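Local coordinates for protein threonine phosphate decarboxylase-like enzyme (Sulfurospirillum multivorans, PDB 6OUX) that catalyses the pyridoxal phosphate-dependent decarboxylation of L-serine O-phosphate to ethanolamine O-phosphate during norcobamide biosynthesis, at residues A[16-21]-A[338-343]; A[87-92]-A[97-102]; A[122-127]-A[136-141]; A[304-309]-A[327-332]. All blocks are in the same frame, centred on the assembly; numbering follows the deposited sequence.

Contact 1. Residues A[16-21]-A[338-343]; sequences AFHALK and KASFVI
Phe17 points at the first turn of helix 339-350 and meets Ile343 there, while the imidazole end of its neighbour His18 reaches Ser340. Helix 339-350 packs on the five-stranded sheet of the small, C-terminal domain, and helix 11-19, from the N-terminal region, lies against it. The backbones stay well apart, with 8.5 Å between His18 CA and Ser340 CA, and the side chains alone span the interval. Those of Phe17 and Ile343 meet nearly perpendicular. With its CG anti to the backbone N (chi1 172°), Phe17 leads with the far end of its ring: CZ lies 3.8 Å from Ile343 CG2, and CE2 stands 4.1 Å from Ile343 CG2. The methyl branch CG2 therefore does the touching, at one corner of the ring. Beside this pair the imidazole of His18 presents its NE2-CE1 side to Ser340. His18 NE2 is 3.3 Å from Ser340 CB, whereas Ser340 OG lies farther off, at 3.9 Å from His18 NE2. The serine thus offers its methylene rather than its hydroxyl to the ring. Phe17 is also backed by Leu34 of helix 31-37 and by Pro29, while Ile343 rests on Val354 and Thr356 of strand 352-356. The side chain of Ile343 is about 7 Å from that of Arg355, a residue of the O-phospho-L-serine site. Between residues 16-21 and 338-343 only van der Waals contact is made: a buried aromatic-aliphatic pair, and an exposed imidazole against a methylene, with no directional bond between the segments to orient that ring.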
loop_
_atom_site.group_PDB
_atom_site.type_symbol
_atom_site.label_atom_id
_atom_site.label_comp_id
_atom_site.label_asym_id
_atom_site.label_seq_id
_atom_site.Cartn_x
_atom_site.Cartn_y
_atom_site.Cartn_z
ATOM N N ALA A 16 -31.930 11.692 -5.056
ATOM C CA ALA A 16 -30.807 12.189 -4.236
ATOM C C ALA A 16 -29.649 11.188 -4.306
ATOM O O ALA A 16 -28.472 11.553 -4.442
ATOM C CB ALA A 16 -31.267 12.354 -2.794
ATOM N N PHE A 17 -29.992 9.909 -4.229
ATOM C CA PHE A 17 -28.968 8.832 -4.256
ATOM C C PHE A 17 -28.077 8.893 -5.553
ATOM O O PHE A 17 -26.837 8.928 -5.489
ATOM C CB PHE A 17 -29.717 7.505 -4.025
ATOM C CG PHE A 17 -28.893 6.262 -4.207
ATOM C CD1 PHE A 17 -28.190 5.712 -3.141
ATOM C CD2 PHE A 17 -28.864 5.602 -5.435
ATOM C CE1 PHE A 17 -27.477 4.544 -3.314
ATOM C CE2 PHE A 17 -28.128 4.420 -5.598
ATOM C CZ PHE A 17 -27.428 3.924 -4.534
ATOM N N HIS A 18 -28.718 9.015 -6.712
ATOM C CA HIS A 18 -28.015 9.353 -7.972
ATOM C C HIS A 18 -27.214 10.658 -8.016
ATOM O O HIS A 18 -26.175 10.723 -8.655
ATOM C CB HIS A 18 -28.997 9.380 -9.125
ATOM C CG HIS A 18 -29.489 8.025 -9.548
ATOM N ND1 HIS A 18 -28.885 6.840 -9.168
ATOM C CD2 HIS A 18 -30.513 7.674 -10.363
ATOM C CE1 HIS A 18 -29.526 5.823 -9.719
ATOM N NE2 HIS A 18 -30.510 6.305 -10.458
ATOM N N ALA A 19 -27.691 11.716 -7.405
ATOM C CA ALA A 19 -26.903 12.968 -7.359
ATOM C C ALA A 19 -25.473 12.735 -6.828
ATOM O O ALA A 19 -24.546 13.479 -7.181
ATOM C CB ALA A 19 -27.593 14.022 -6.485
ATOM N N LEU A 20 -25.312 11.734 -5.953
ATOM C CA LEU A 20 -24.012 11.464 -5.310
ATOM C C LEU A 20 -22.884 11.057 -6.279
ATOM O O LEU A 20 -23.134 10.448 -7.326
ATOM C CB LEU A 20 -24.181 10.398 -4.246
ATOM C CG LEU A 20 -24.986 10.852 -3.063
ATOM C CD1 LEU A 20 -25.401 9.640 -2.251
ATOM C CD2 LEU A 20 -24.155 11.816 -2.226
ATOM N N LYS A 21 -21.654 11.433 -5.911
ATOM C CA LYS A 21 -20.440 10.948 -6.584
ATOM C C LYS A 21 -20.531 9.422 -6.841
ATOM O O LYS A 21 -20.726 8.633 -5.901
ATOM C CB LYS A 21 -19.158 11.206 -5.760
ATOM C CG LYS A 21 -18.810 12.645 -5.442
ATOM C CD LYS A 21 -19.111 13.623 -6.569
ATOM C CE LYS A 21 -18.384 14.958 -6.368
ATOM N NZ LYS A 21 -17.175 15.094 -7.238
ATOM N N LYS A 338 -36.051 -0.801 -13.283
ATOM C CA LYS A 338 -34.706 -0.245 -13.283
ATOM C C LYS A 338 -33.927 -0.816 -12.107
ATOM O O LYS A 338 -34.497 -1.055 -11.061
ATOM C CB LYS A 338 -34.709 1.284 -13.086
ATOM C CG LYS A 338 -35.245 2.131 -14.238
ATOM C CD LYS A 338 -34.418 2.027 -15.490
ATOM C CE LYS A 338 -35.115 2.831 -16.579
ATOM N NZ LYS A 338 -34.274 3.089 -17.751
ATOM N N ALA A 339 -32.629 -1.021 -12.282
ATOM C CA ALA A 339 -31.751 -1.378 -11.161
ATOM C C ALA A 339 -31.899 -0.358 -10.026
ATOM O O ALA A 339 -31.906 -0.743 -8.855
ATOM C CB ALA A 339 -30.303 -1.477 -11.603
ATOM N N SER A 340 -31.994 0.916 -10.360
ATOM C CA SER A 340 -32.134 2.031 -9.332
ATOM C C SER A 340 -33.354 1.866 -8.399
ATOM O O SER A 340 -33.256 2.049 -7.189
ATOM C CB SER A 340 -32.163 3.444 -10.016
ATOM O OG SER A 340 -33.250 3.522 -10.973
ATOM N N PHE A 341 -34.469 1.434 -8.963
ATOM C CA PHE A 341 -35.663 1.111 -8.215
ATOM C C PHE A 341 -35.397 0.013 -7.204
ATOM O O PHE A 341 -35.763 0.155 -6.067
ATOM C CB PHE A 341 -36.773 0.645 -9.142
ATOM C CG PHE A 341 -37.949 0.061 -8.423
ATOM C CD1 PHE A 341 -38.858 0.884 -7.730
ATOM C CD2 PHE A 341 -38.162 -1.305 -8.428
ATOM C CE1 PHE A 341 -39.910 0.314 -7.034
ATOM C CE2 PHE A 341 -39.217 -1.866 -7.734
ATOM C CZ PHE A 341 -40.077 -1.070 -7.037
ATOM N N VAL A 342 -34.739 -1.050 -7.639
ATOM C CA VAL A 342 -34.440 -2.196 -6.803
ATOM C C VAL A 342 -33.428 -1.833 -5.751
ATOM O O VAL A 342 -33.623 -2.143 -4.581
ATOM C CB VAL A 342 -34.041 -3.438 -7.619
ATOM C CG1 VAL A 342 -33.708 -4.628 -6.728
ATOM C CG2 VAL A 342 -35.182 -3.806 -8.491
ATOM N N ILE A 343 -32.371 -1.158 -6.147
ATOM C CA ILE A 343 -31.329 -0.712 -5.196
ATOM C C ILE A 343 -31.833 0.217 -4.078
ATOM O O ILE A 343 -31.507 0.028 -2.903
ATOM C CB ILE A 343 -30.137 -0.148 -5.946
ATOM C CG1 ILE A 343 -29.488 -1.262 -6.753
ATOM C CG2 ILE A 343 -29.115 0.533 -5.023
ATOM C CD1 ILE A 343 -28.626 -0.769 -7.947
#

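Contact 2. Residues A[87-92]-A[97-102]; sequences LQKVMA and VKPENI
The chain turns back on itself here in a helix-to-strand connection of the large sheet: helix 84-95 is followed by a short 3-10 segment, residues 99-101, that leads into strand 102-105 at the sheet's edge, and Gln88 and Pro99 lie side by side across the bend, their CA atoms 4.9 Å apart. The polar clasp is made by Gln88. Its chain runs extended beyond CG along the flank of the 3-10 segment and delivers NE2 to the backbone of Ile102, with a hydrogen bond of 2.7 Å from Gln88 NE2 to Ile102 O. The donor arrives almost end-on to the carbonyl, at a C=O...N angle of 167°, although the bond is bent at the hydrogen (140°) and the acceptor is tilted out of the amide plane. Arg85 holds the other end of the amide by a hydrogen bond to Gln88 OE1, so both amide atoms are engaged and the flip of the group is fixed. Replacement of Gln88 by a leucine would probably leave the Ile102 carbonyl without this donor and Arg85 without this acceptor, with only apolar contact remaining between helix and strand start. Beside this bond the contact is apolar. Ile102 sends CD1 against the helix, 3.7 Å from Met91 CB, while Met91 itself folds onward to Leu242 and Leu283. One turn on from Gln88, Ala92 fits its methyl into the bend: Ala92 CB lies 3.9 Å from Pro99 CD and only 3.2 Å from Val97 O.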
loop_
_atom_site.group_PDB
_atom_site.type_symbol
_atom_site.label_atom_id
_atom_site.label_comp_id
_atom_site.label_asym_id
_atom_site.label_seq_id
_atom_site.Cartn_x
_atom_site.Cartn_y
_atom_site.Cartn_z
ATOM N N LEU A 87 9.331 -11.943 2.015
ATOM C CA LEU A 87 7.918 -12.247 1.727
ATOM C C LEU A 87 7.770 -13.271 0.584
ATOM O O LEU A 87 6.990 -14.225 0.676
ATOM C CB LEU A 87 7.175 -10.967 1.346
ATOM C CG LEU A 87 7.130 -9.894 2.435
ATOM C CD1 LEU A 87 6.550 -8.608 1.897
ATOM C CD2 LEU A 87 6.394 -10.433 3.643
ATOM N N GLN A 88 8.616 -13.128 -0.423
ATOM C CA GLN A 88 8.759 -14.133 -1.469
ATOM C C GLN A 88 8.984 -15.529 -0.913
ATOM O O GLN A 88 8.316 -16.550 -1.310
ATOM C CB GLN A 88 9.908 -13.718 -2.393
ATOM C CG GLN A 88 9.591 -12.589 -3.333
ATOM C CD GLN A 88 10.722 -12.401 -4.307
ATOM O OE1 GLN A 88 11.833 -12.759 -3.999
ATOM N NE2 GLN A 88 10.455 -11.864 -5.466
ATOM N N LYS A 89 9.912 -15.601 0.044
ATOM C CA LYS A 89 10.219 -16.856 0.671
ATOM C C LYS A 89 9.063 -17.425 1.473
ATOM O O LYS A 89 8.852 -18.617 1.455
ATOM C CB LYS A 89 11.529 -16.771 1.460
ATOM C CG LYS A 89 12.719 -16.800 0.500
ATOM C CD LYS A 89 13.963 -16.101 1.032
ATOM C CE LYS A 89 15.027 -16.013 -0.051
ATOM N NZ LYS A 89 15.583 -14.639 -0.125
ATOM N N VAL A 90 8.259 -16.588 2.117
ATOM C CA VAL A 90 7.111 -17.106 2.844
ATOM C C VAL A 90 6.142 -17.747 1.860
ATOM O O VAL A 90 5.678 -18.837 2.098
ATOM C CB VAL A 90 6.450 -16.038 3.723
ATOM C CG1 VAL A 90 5.194 -16.567 4.372
ATOM C CG2 VAL A 90 7.420 -15.581 4.806
ATOM N N MET A 91 5.821 -17.054 0.774
ATOM C CA MET A 91 4.854 -17.540 -0.231
ATOM C C MET A 91 5.366 -18.827 -0.973
ATOM O O MET A 91 4.584 -19.722 -1.300
ATOM C CB MET A 91 4.458 -16.393 -1.196
ATOM C CG MET A 91 3.693 -15.167 -0.599
ATOM S SD MET A 91 2.071 -15.676 0.025
ATOM C CE MET A 91 1.221 -15.702 -1.520
ATOM N N ALA A 92 6.685 -18.964 -1.159
ATOM C CA ALA A 92 7.239 -20.102 -1.925
ATOM C C ALA A 92 6.890 -21.502 -1.402
ATOM O O ALA A 92 6.586 -22.400 -2.185
ATOM C CB ALA A 92 8.737 -19.973 -2.069
ATOM N N VAL A 97 6.573 -22.779 -5.683
ATOM C CA VAL A 97 7.134 -22.050 -6.772
ATOM C C VAL A 97 8.391 -21.420 -6.253
ATOM O O VAL A 97 8.479 -21.060 -5.090
ATOM C CB VAL A 97 6.184 -20.928 -7.267
ATOM C CG1 VAL A 97 6.803 -20.198 -8.410
ATOM C CG2 VAL A 97 4.822 -21.467 -7.724
ATOM N N LYS A 98 9.342 -21.233 -7.145
ATOM C CA LYS A 98 10.536 -20.498 -6.888
ATOM C C LYS A 98 10.241 -19.100 -6.310
ATOM O O LYS A 98 9.469 -18.359 -6.880
ATOM C CB LYS A 98 11.260 -20.407 -8.215
ATOM C CG LYS A 98 12.479 -19.500 -8.280
ATOM C CD LYS A 98 13.194 -19.733 -9.622
ATOM C CE LYS A 98 14.241 -18.688 -9.912
ATOM N NZ LYS A 98 15.142 -18.649 -8.732
ATOM N N PRO A 99 10.880 -18.715 -5.184
ATOM C CA PRO A 99 10.546 -17.391 -4.586
ATOM C C PRO A 99 10.712 -16.184 -5.491
ATOM O O PRO A 99 9.921 -15.203 -5.424
ATOM C CB PRO A 99 11.533 -17.259 -3.382
ATOM C CG PRO A 99 12.428 -18.430 -3.438
ATOM C CD PRO A 99 11.851 -19.467 -4.360
ATOM N N GLU A 100 11.738 -16.229 -6.331
ATOM C CA GLU A 100 12.060 -15.089 -7.210
ATOM C C GLU A 100 11.019 -14.961 -8.354
ATOM O O GLU A 100 11.039 -14.010 -9.086
ATOM C CB GLU A 100 13.497 -15.219 -7.801
ATOM C CG GLU A 100 14.701 -15.317 -6.805
ATOM C CD GLU A 100 14.713 -16.498 -5.874
ATOM O OE1 GLU A 100 14.239 -17.628 -6.247
ATOM O OE2 GLU A 100 15.188 -16.327 -4.717
ATOM N N ASN A 101 10.168 -15.964 -8.555
ATOM C CA ASN A 101 9.016 -15.849 -9.492
ATOM C C ASN A 101 7.723 -15.205 -8.860
ATOM O O ASN A 101 6.739 -14.988 -9.561
ATOM C CB ASN A 101 8.623 -17.227 -10.074
ATOM C CG ASN A 101 9.596 -17.740 -11.098
ATOM O OD1 ASN A 101 10.219 -18.763 -10.942
ATOM N ND2 ASN A 101 9.723 -17.041 -12.134
ATOM N N ILE A 102 7.762 -14.853 -7.574
ATOM C CA ILE A 102 6.631 -14.236 -6.839
ATOM C C ILE A 102 6.817 -12.728 -6.639
ATOM O O ILE A 102 7.852 -12.335 -6.160
ATOM C CB ILE A 102 6.438 -14.879 -5.459
ATOM C CG1 ILE A 102 6.372 -16.391 -5.582
ATOM C CG2 ILE A 102 5.153 -14.329 -4.801
ATOM C CD1 ILE A 102 6.357 -17.199 -4.285
#

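Contact 3. Residues A[122-127]-A[136-141]; sequences QKVALM and EFVGKG
Gln122 and Gly141 bring the two backbones nearest, with 6.7 Å between their CA atoms, as the extended strand at 123-127 runs past an irregular loop that returns toward strand 143-148. Strands 123-128 and 143-148 are adjacent and parallel in the seven-stranded sheet of the large domain of this aminotransferase-like fold, and the loop belongs to the connection between them. Deeper in, Val124 and Val138 face each other in a single methyl-to-methyl contact of 3.9 Å from Val124 CG1 to Val138 CG1. The touching branches are differently placed: in Val124 the methyl sits between the backbone N and the carbonyl carbon (chi1 60°), whereas in Val138 it is anti to the carbonyl carbon (chi1 -54°). Leu116 of helix 108-116, Val144 and Thr173 also touch the buried Val124, and Val138 adds a methyl to these surroundings. At the outer end the side chain of Gln122 bends round to lie near Gly141. The strand itself is held in the sheet by backbone bonds to Glu143, Val145 and Thr173. With no polar bond between residues 122-127 and 136-141, their contact rests on one methyl pair and is probably weak, and the Gln122-Gly141 end is a loose, solvent-facing apposition.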
loop_
_atom_site.group_PDB
_atom_site.type_symbol
_atom_site.label_atom_id
_atom_site.label_comp_id
_atom_site.label_asym_id
_atom_site.label_seq_id
_atom_site.Cartn_x
_atom_site.Cartn_y
_atom_site.Cartn_z
ATOM N N GLN A 122 2.145 -2.421 -25.883
ATOM C CA GLN A 122 1.715 -1.514 -26.953
ATOM C C GLN A 122 0.401 -1.901 -27.649
ATOM O O GLN A 122 -0.217 -1.081 -28.328
ATOM C CB GLN A 122 2.807 -1.476 -28.027
ATOM C CG GLN A 122 4.082 -0.816 -27.561
ATOM C CD GLN A 122 3.869 0.638 -27.152
ATOM O OE1 GLN A 122 4.412 1.093 -26.137
ATOM N NE2 GLN A 122 3.078 1.383 -27.939
ATOM N N LYS A 123 -0.029 -3.142 -27.503
ATOM C CA LYS A 123 -1.391 -3.476 -27.886
ATOM C C LYS A 123 -1.845 -4.504 -26.893
ATOM O O LYS A 123 -1.164 -5.490 -26.718
ATOM C CB LYS A 123 -1.447 -4.011 -29.268
ATOM C CG LYS A 123 -2.791 -4.289 -29.817
ATOM C CD LYS A 123 -2.690 -4.530 -31.335
ATOM C CE LYS A 123 -4.065 -4.560 -31.942
ATOM N NZ LYS A 123 -4.067 -4.915 -33.386
ATOM N N VAL A 124 -3.015 -4.276 -26.289
ATOM C CA VAL A 124 -3.596 -5.194 -25.269
ATOM C C VAL A 124 -5.042 -5.570 -25.640
ATOM O O VAL A 124 -5.805 -4.725 -26.160
ATOM C CB VAL A 124 -3.509 -4.556 -23.881
ATOM C CG1 VAL A 124 -4.256 -3.256 -23.835
ATOM C CG2 VAL A 124 -3.945 -5.553 -22.779
ATOM N N ALA A 125 -5.347 -6.849 -25.512
ATOM C CA ALA A 125 -6.697 -7.380 -25.721
ATOM C C ALA A 125 -7.351 -7.614 -24.351
ATOM O O ALA A 125 -6.794 -8.346 -23.495
ATOM C CB ALA A 125 -6.701 -8.641 -26.545
ATOM N N LEU A 126 -8.481 -6.938 -24.159
ATOM C CA LEU A 126 -9.353 -7.107 -22.964
ATOM C C LEU A 126 -10.687 -7.673 -23.377
ATOM O O LEU A 126 -11.128 -7.511 -24.532
ATOM C CB LEU A 126 -9.603 -5.778 -22.284
ATOM C CG LEU A 126 -8.404 -4.897 -21.946
ATOM C CD1 LEU A 126 -8.923 -3.587 -21.332
ATOM C CD2 LEU A 126 -7.524 -5.619 -20.952
ATOM N N MET A 127 -11.367 -8.335 -22.441
ATOM C CA MET A 127 -12.748 -8.753 -22.704
ATOM C C MET A 127 -13.699 -7.694 -22.177
ATOM O O MET A 127 -13.370 -6.935 -21.269
ATOM C CB MET A 127 -13.044 -10.107 -22.057
ATOM C CG MET A 127 -12.258 -11.309 -22.618
ATOM S SD MET A 127 -12.640 -12.710 -21.509
ATOM C CE MET A 127 -11.931 -12.232 -19.875
ATOM N N GLU A 136 -7.324 2.844 -18.707
ATOM C CA GLU A 136 -6.666 4.062 -18.188
ATOM C C GLU A 136 -5.242 3.799 -17.776
ATOM O O GLU A 136 -4.503 4.725 -17.516
ATOM C CB GLU A 136 -7.363 4.722 -16.979
ATOM C CG GLU A 136 -8.871 4.809 -17.012
ATOM C CD GLU A 136 -9.461 3.691 -16.215
ATOM O OE1 GLU A 136 -9.069 2.536 -16.520
ATOM O OE2 GLU A 136 -10.233 3.963 -15.263
ATOM N N PHE A 137 -4.819 2.543 -17.733
ATOM C CA PHE A 137 -3.484 2.307 -17.220
ATOM C C PHE A 137 -2.412 2.015 -18.263
ATOM O O PHE A 137 -1.222 2.000 -17.941
ATOM C CB PHE A 137 -3.627 1.315 -16.089
ATOM C CG PHE A 137 -4.446 1.883 -14.960
ATOM C CD1 PHE A 137 -3.850 2.736 -14.018
ATOM C CD2 PHE A 137 -5.816 1.654 -14.891
ATOM C CE1 PHE A 137 -4.594 3.295 -12.993
ATOM C CE2 PHE A 137 -6.568 2.218 -13.863
ATOM C CZ PHE A 137 -5.953 3.035 -12.911
ATOM N N VAL A 138 -2.821 1.866 -19.520
ATOM C CA VAL A 138 -1.880 1.605 -20.591
ATOM C C VAL A 138 -1.213 2.940 -20.963
ATOM O O VAL A 138 -1.785 4.007 -20.714
ATOM C CB VAL A 138 -2.550 0.966 -21.840
ATOM C CG1 VAL A 138 -3.340 -0.296 -21.464
ATOM C CG2 VAL A 138 -3.431 1.952 -22.612
ATOM N N GLY A 139 -0.019 2.880 -21.550
ATOM C CA GLY A 139 0.687 4.077 -22.041
ATOM C C GLY A 139 -0.041 4.743 -23.179
ATOM O O GLY A 139 -0.832 4.113 -23.875
ATOM N N LYS A 140 0.239 6.022 -23.398
ATOM C CA LYS A 140 -0.516 6.806 -24.378
ATOM C C LYS A 140 -0.413 6.308 -25.830
ATOM O O LYS A 140 -1.372 6.420 -26.581
ATOM C CB LYS A 140 -0.163 8.299 -24.264
ATOM C CG LYS A 140 1.273 8.664 -24.606
ATOM C CD LYS A 140 1.517 10.158 -24.392
ATOM C CE LYS A 140 2.340 10.725 -25.543
ATOM N NZ LYS A 140 2.642 12.171 -25.401
ATOM N N GLY A 141 0.730 5.751 -26.223
ATOM C CA GLY A 141 0.818 5.082 -27.522
ATOM C C GLY A 141 -0.001 3.774 -27.649
ATOM O O GLY A 141 -0.290 3.326 -28.749
#

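Contact 4. Residues A[304-309]-A[327-332]; sequences KEMCRF and NFVMLK
Within 304-309, Met306 makes the close contacts with the start of strand 328-332. Just before it, Glu305 pairs with Arg308, one turn further along the same helix, in a salt bridge of 2.7 Å from Arg308 NH2 to Glu305 OE2; this oxygen accepts through its syn lone pair and lies 8° out of the Arg308 guanidinium plane. Asn378 of helix 375-388 donates to the same oxygen. Met306 then bends about its CB-CG and CG-SD bonds (chi2 -59°, chi3 -39°), which brings its thioether onto the backbone at the start of the strand. The sulfur rests against a peptide, with 3.9 Å from Met306 SD to Asn327 C, and the terminal methyl continues to the side chain beyond: Met306 CE is 3.6 Å from Val329 CG2 and 4.1 Å from Phe328 N. The Met306 and Val329 side chains lie alongside one another, running opposite ways, and meet at their methyl ends. This is helix-on-sheet packing in the smaller domain of the aminotransferase-like fold, where strand 328-332 lies between strands 367-371 and 320-321. Exchanging Met306 for an alanine would probably take the thioether from the Asn327-Phe328 peptide and open a gap beside Val329. Farther along, Phe309 also points toward the strand, and packs on Ile370 and on Asn378 and Val382 of helix 375-388. On the strand, Asn327 turns its side chain away from the helix and gives its ND2 to Ser51 O; Phe328 likewise points away, its ring touching Arg369, a residue of the O-phospho-L-serine site, and meeting Phe211 edge-to-face.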
loop_
_atom_site.group_PDB
_atom_site.type_symbol
_atom_site.label_atom_id
_atom_site.label_comp_id
_atom_site.label_asym_id
_atom_site.label_seq_id
_atom_site.Cartn_x
_atom_site.Cartn_y
_atom_site.Cartn_z
ATOM N N LYS A 304 -20.583 -23.985 -0.624
ATOM C CA LYS A 304 -21.865 -24.682 -0.409
ATOM C C LYS A 304 -22.966 -23.679 -0.179
ATOM O O LYS A 304 -24.052 -23.807 -0.747
ATOM C CB LYS A 304 -21.814 -25.740 0.691
ATOM C CG LYS A 304 -20.990 -26.961 0.284
ATOM C CD LYS A 304 -20.863 -27.981 1.424
ATOM C CE LYS A 304 -19.715 -28.943 1.092
ATOM N NZ LYS A 304 -19.280 -29.737 2.260
ATOM N N GLU A 305 -22.684 -22.609 0.567
ATOM C CA GLU A 305 -23.676 -21.616 0.716
ATOM C C GLU A 305 -23.993 -20.849 -0.591
ATOM O O GLU A 305 -25.163 -20.549 -0.795
ATOM C CB GLU A 305 -23.299 -20.665 1.873
ATOM C CG GLU A 305 -24.225 -19.526 2.169
ATOM C CD GLU A 305 -25.705 -19.899 2.257
ATOM O OE1 GLU A 305 -25.971 -21.011 2.807
ATOM O OE2 GLU A 305 -26.577 -19.072 1.764
ATOM N N MET A 306 -22.973 -20.436 -1.356
ATOM C CA MET A 306 -23.166 -19.778 -2.648
ATOM C C MET A 306 -24.086 -20.625 -3.539
ATOM O O MET A 306 -24.922 -20.068 -4.264
ATOM C CB MET A 306 -21.848 -19.599 -3.415
ATOM C CG MET A 306 -21.047 -18.354 -3.071
ATOM S SD MET A 306 -21.835 -16.754 -3.314
ATOM C CE MET A 306 -22.712 -16.824 -4.685
ATOM N N CYS A 307 -23.840 -21.916 -3.594
ATOM C CA CYS A 307 -24.714 -22.826 -4.361
ATOM C C CYS A 307 -26.159 -22.718 -3.867
ATOM O O CYS A 307 -27.073 -22.569 -4.655
ATOM C CB CYS A 307 -24.207 -24.228 -4.293
ATOM S SG CYS A 307 -22.687 -24.503 -5.221
ATOM N N ARG A 308 -26.345 -22.703 -2.552
ATOM C CA ARG A 308 -27.691 -22.575 -1.976
ATOM C C ARG A 308 -28.360 -21.230 -2.274
ATOM O O ARG A 308 -29.524 -21.176 -2.623
ATOM C CB ARG A 308 -27.616 -22.867 -0.493
ATOM C CG ARG A 308 -28.940 -23.051 0.200
ATOM C CD ARG A 308 -28.832 -22.651 1.680
ATOM N NE ARG A 308 -30.055 -21.912 1.984
ATOM C CZ ARG A 308 -30.232 -20.588 2.018
ATOM N NH1 ARG A 308 -31.454 -20.140 2.287
ATOM N NH2 ARG A 308 -29.241 -19.714 1.883
ATOM N N PHE A 309 -27.609 -20.144 -2.120
ATOM C CA PHE A 309 -28.036 -18.868 -2.492
ATOM C C PHE A 309 -28.467 -18.803 -3.999
ATOM O O PHE A 309 -29.545 -18.261 -4.306
ATOM C CB PHE A 309 -26.896 -17.875 -2.191
ATOM C CG PHE A 309 -27.230 -16.437 -2.391
ATOM C CD1 PHE A 309 -28.436 -15.886 -1.954
ATOM C CD2 PHE A 309 -26.259 -15.566 -2.901
ATOM C CE1 PHE A 309 -28.693 -14.539 -2.111
ATOM C CE2 PHE A 309 -26.506 -14.214 -3.008
ATOM C CZ PHE A 309 -27.713 -13.702 -2.610
ATOM N N ASN A 327 -17.825 -15.553 -5.898
ATOM C CA ASN A 327 -18.499 -15.203 -4.665
ATOM C C ASN A 327 -19.473 -14.055 -4.819
ATOM O O ASN A 327 -19.671 -13.238 -3.923
ATOM C CB ASN A 327 -17.451 -14.924 -3.561
ATOM C CG ASN A 327 -16.566 -13.778 -3.858
ATOM O OD1 ASN A 327 -16.349 -13.470 -4.997
ATOM N ND2 ASN A 327 -15.934 -13.210 -2.819
ATOM N N PHE A 328 -20.067 -13.996 -6.006
ATOM C CA PHE A 328 -21.066 -13.040 -6.334
ATOM C C PHE A 328 -21.889 -13.647 -7.492
ATOM O O PHE A 328 -21.443 -14.607 -8.168
ATOM C CB PHE A 328 -20.391 -11.693 -6.738
ATOM C CG PHE A 328 -19.383 -11.852 -7.804
ATOM C CD1 PHE A 328 -19.771 -11.961 -9.119
ATOM C CD2 PHE A 328 -18.025 -11.879 -7.510
ATOM C CE1 PHE A 328 -18.819 -12.165 -10.115
ATOM C CE2 PHE A 328 -17.061 -12.093 -8.507
ATOM C CZ PHE A 328 -17.468 -12.204 -9.814
ATOM N N VAL A 329 -23.074 -13.090 -7.668
ATOM C CA VAL A 329 -24.020 -13.450 -8.711
ATOM C C VAL A 329 -24.482 -12.135 -9.335
ATOM O O VAL A 329 -24.570 -11.123 -8.614
ATOM C CB VAL A 329 -25.223 -14.183 -8.099
ATOM C CG1 VAL A 329 -26.075 -14.775 -9.178
ATOM C CG2 VAL A 329 -24.768 -15.362 -7.261
ATOM N N MET A 330 -24.693 -12.138 -10.645
ATOM C CA MET A 330 -25.275 -11.049 -11.384
ATOM C C MET A 330 -26.681 -11.479 -11.815
ATOM O O MET A 330 -26.884 -12.579 -12.374
ATOM C CB MET A 330 -24.445 -10.696 -12.652
ATOM C CG MET A 330 -24.651 -9.251 -13.248
ATOM S SD MET A 330 -23.550 -8.831 -14.645
ATOM C CE MET A 330 -22.823 -7.454 -14.319
ATOM N N LEU A 331 -27.634 -10.566 -11.576
ATOM C CA LEU A 331 -29.063 -10.769 -11.816
ATOM C C LEU A 331 -29.565 -9.769 -12.861
ATOM O O LEU A 331 -29.296 -8.615 -12.710
ATOM C CB LEU A 331 -29.812 -10.488 -10.517
ATOM C CG LEU A 331 -30.170 -11.682 -9.665
ATOM C CD1 LEU A 331 -28.926 -12.374 -9.213
ATOM C CD2 LEU A 331 -30.960 -11.285 -8.464
ATOM N N LYS A 332 -30.302 -10.220 -13.879
ATOM C CA LYS A 332 -30.989 -9.312 -14.786
ATOM C C LYS A 332 -32.440 -9.142 -14.352
ATOM O O LYS A 332 -33.185 -10.126 -14.192
ATOM C CB LYS A 332 -30.941 -9.847 -16.211
ATOM C CG LYS A 332 -31.698 -8.998 -17.190
ATOM C CD LYS A 332 -31.024 -8.948 -18.525
ATOM C CE LYS A 332 -32.027 -8.775 -19.614
ATOM N NZ LYS A 332 -32.349 -10.189 -19.946
#

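In the fold
Contacts 2 and 3 belong to the seven-stranded mixed sheet, at connections involving strands 102-105, 123-128 and 143-148, with centres 28 Å apart. Contacts 1 and 4 lie instead by the five-stranded sheet, their centres 23 Å apart and their nearest atoms about 7 Å apart; strand 328-332 of contact 4 is followed, after a short loop, by helix 339-350 of contact 1. Along the chain contacts 2, 3 and 4 follow in series, all enclosed by contact 1, which brings residues near the N-terminus to the C-terminal part. Contacts 1 and 2 are the most distant, 45 Å between centres. Contacts 2 and 3 thus lie in the large domain, and contacts 1 and 4 in the small domain, near O-phospho-L-serine-binding residues.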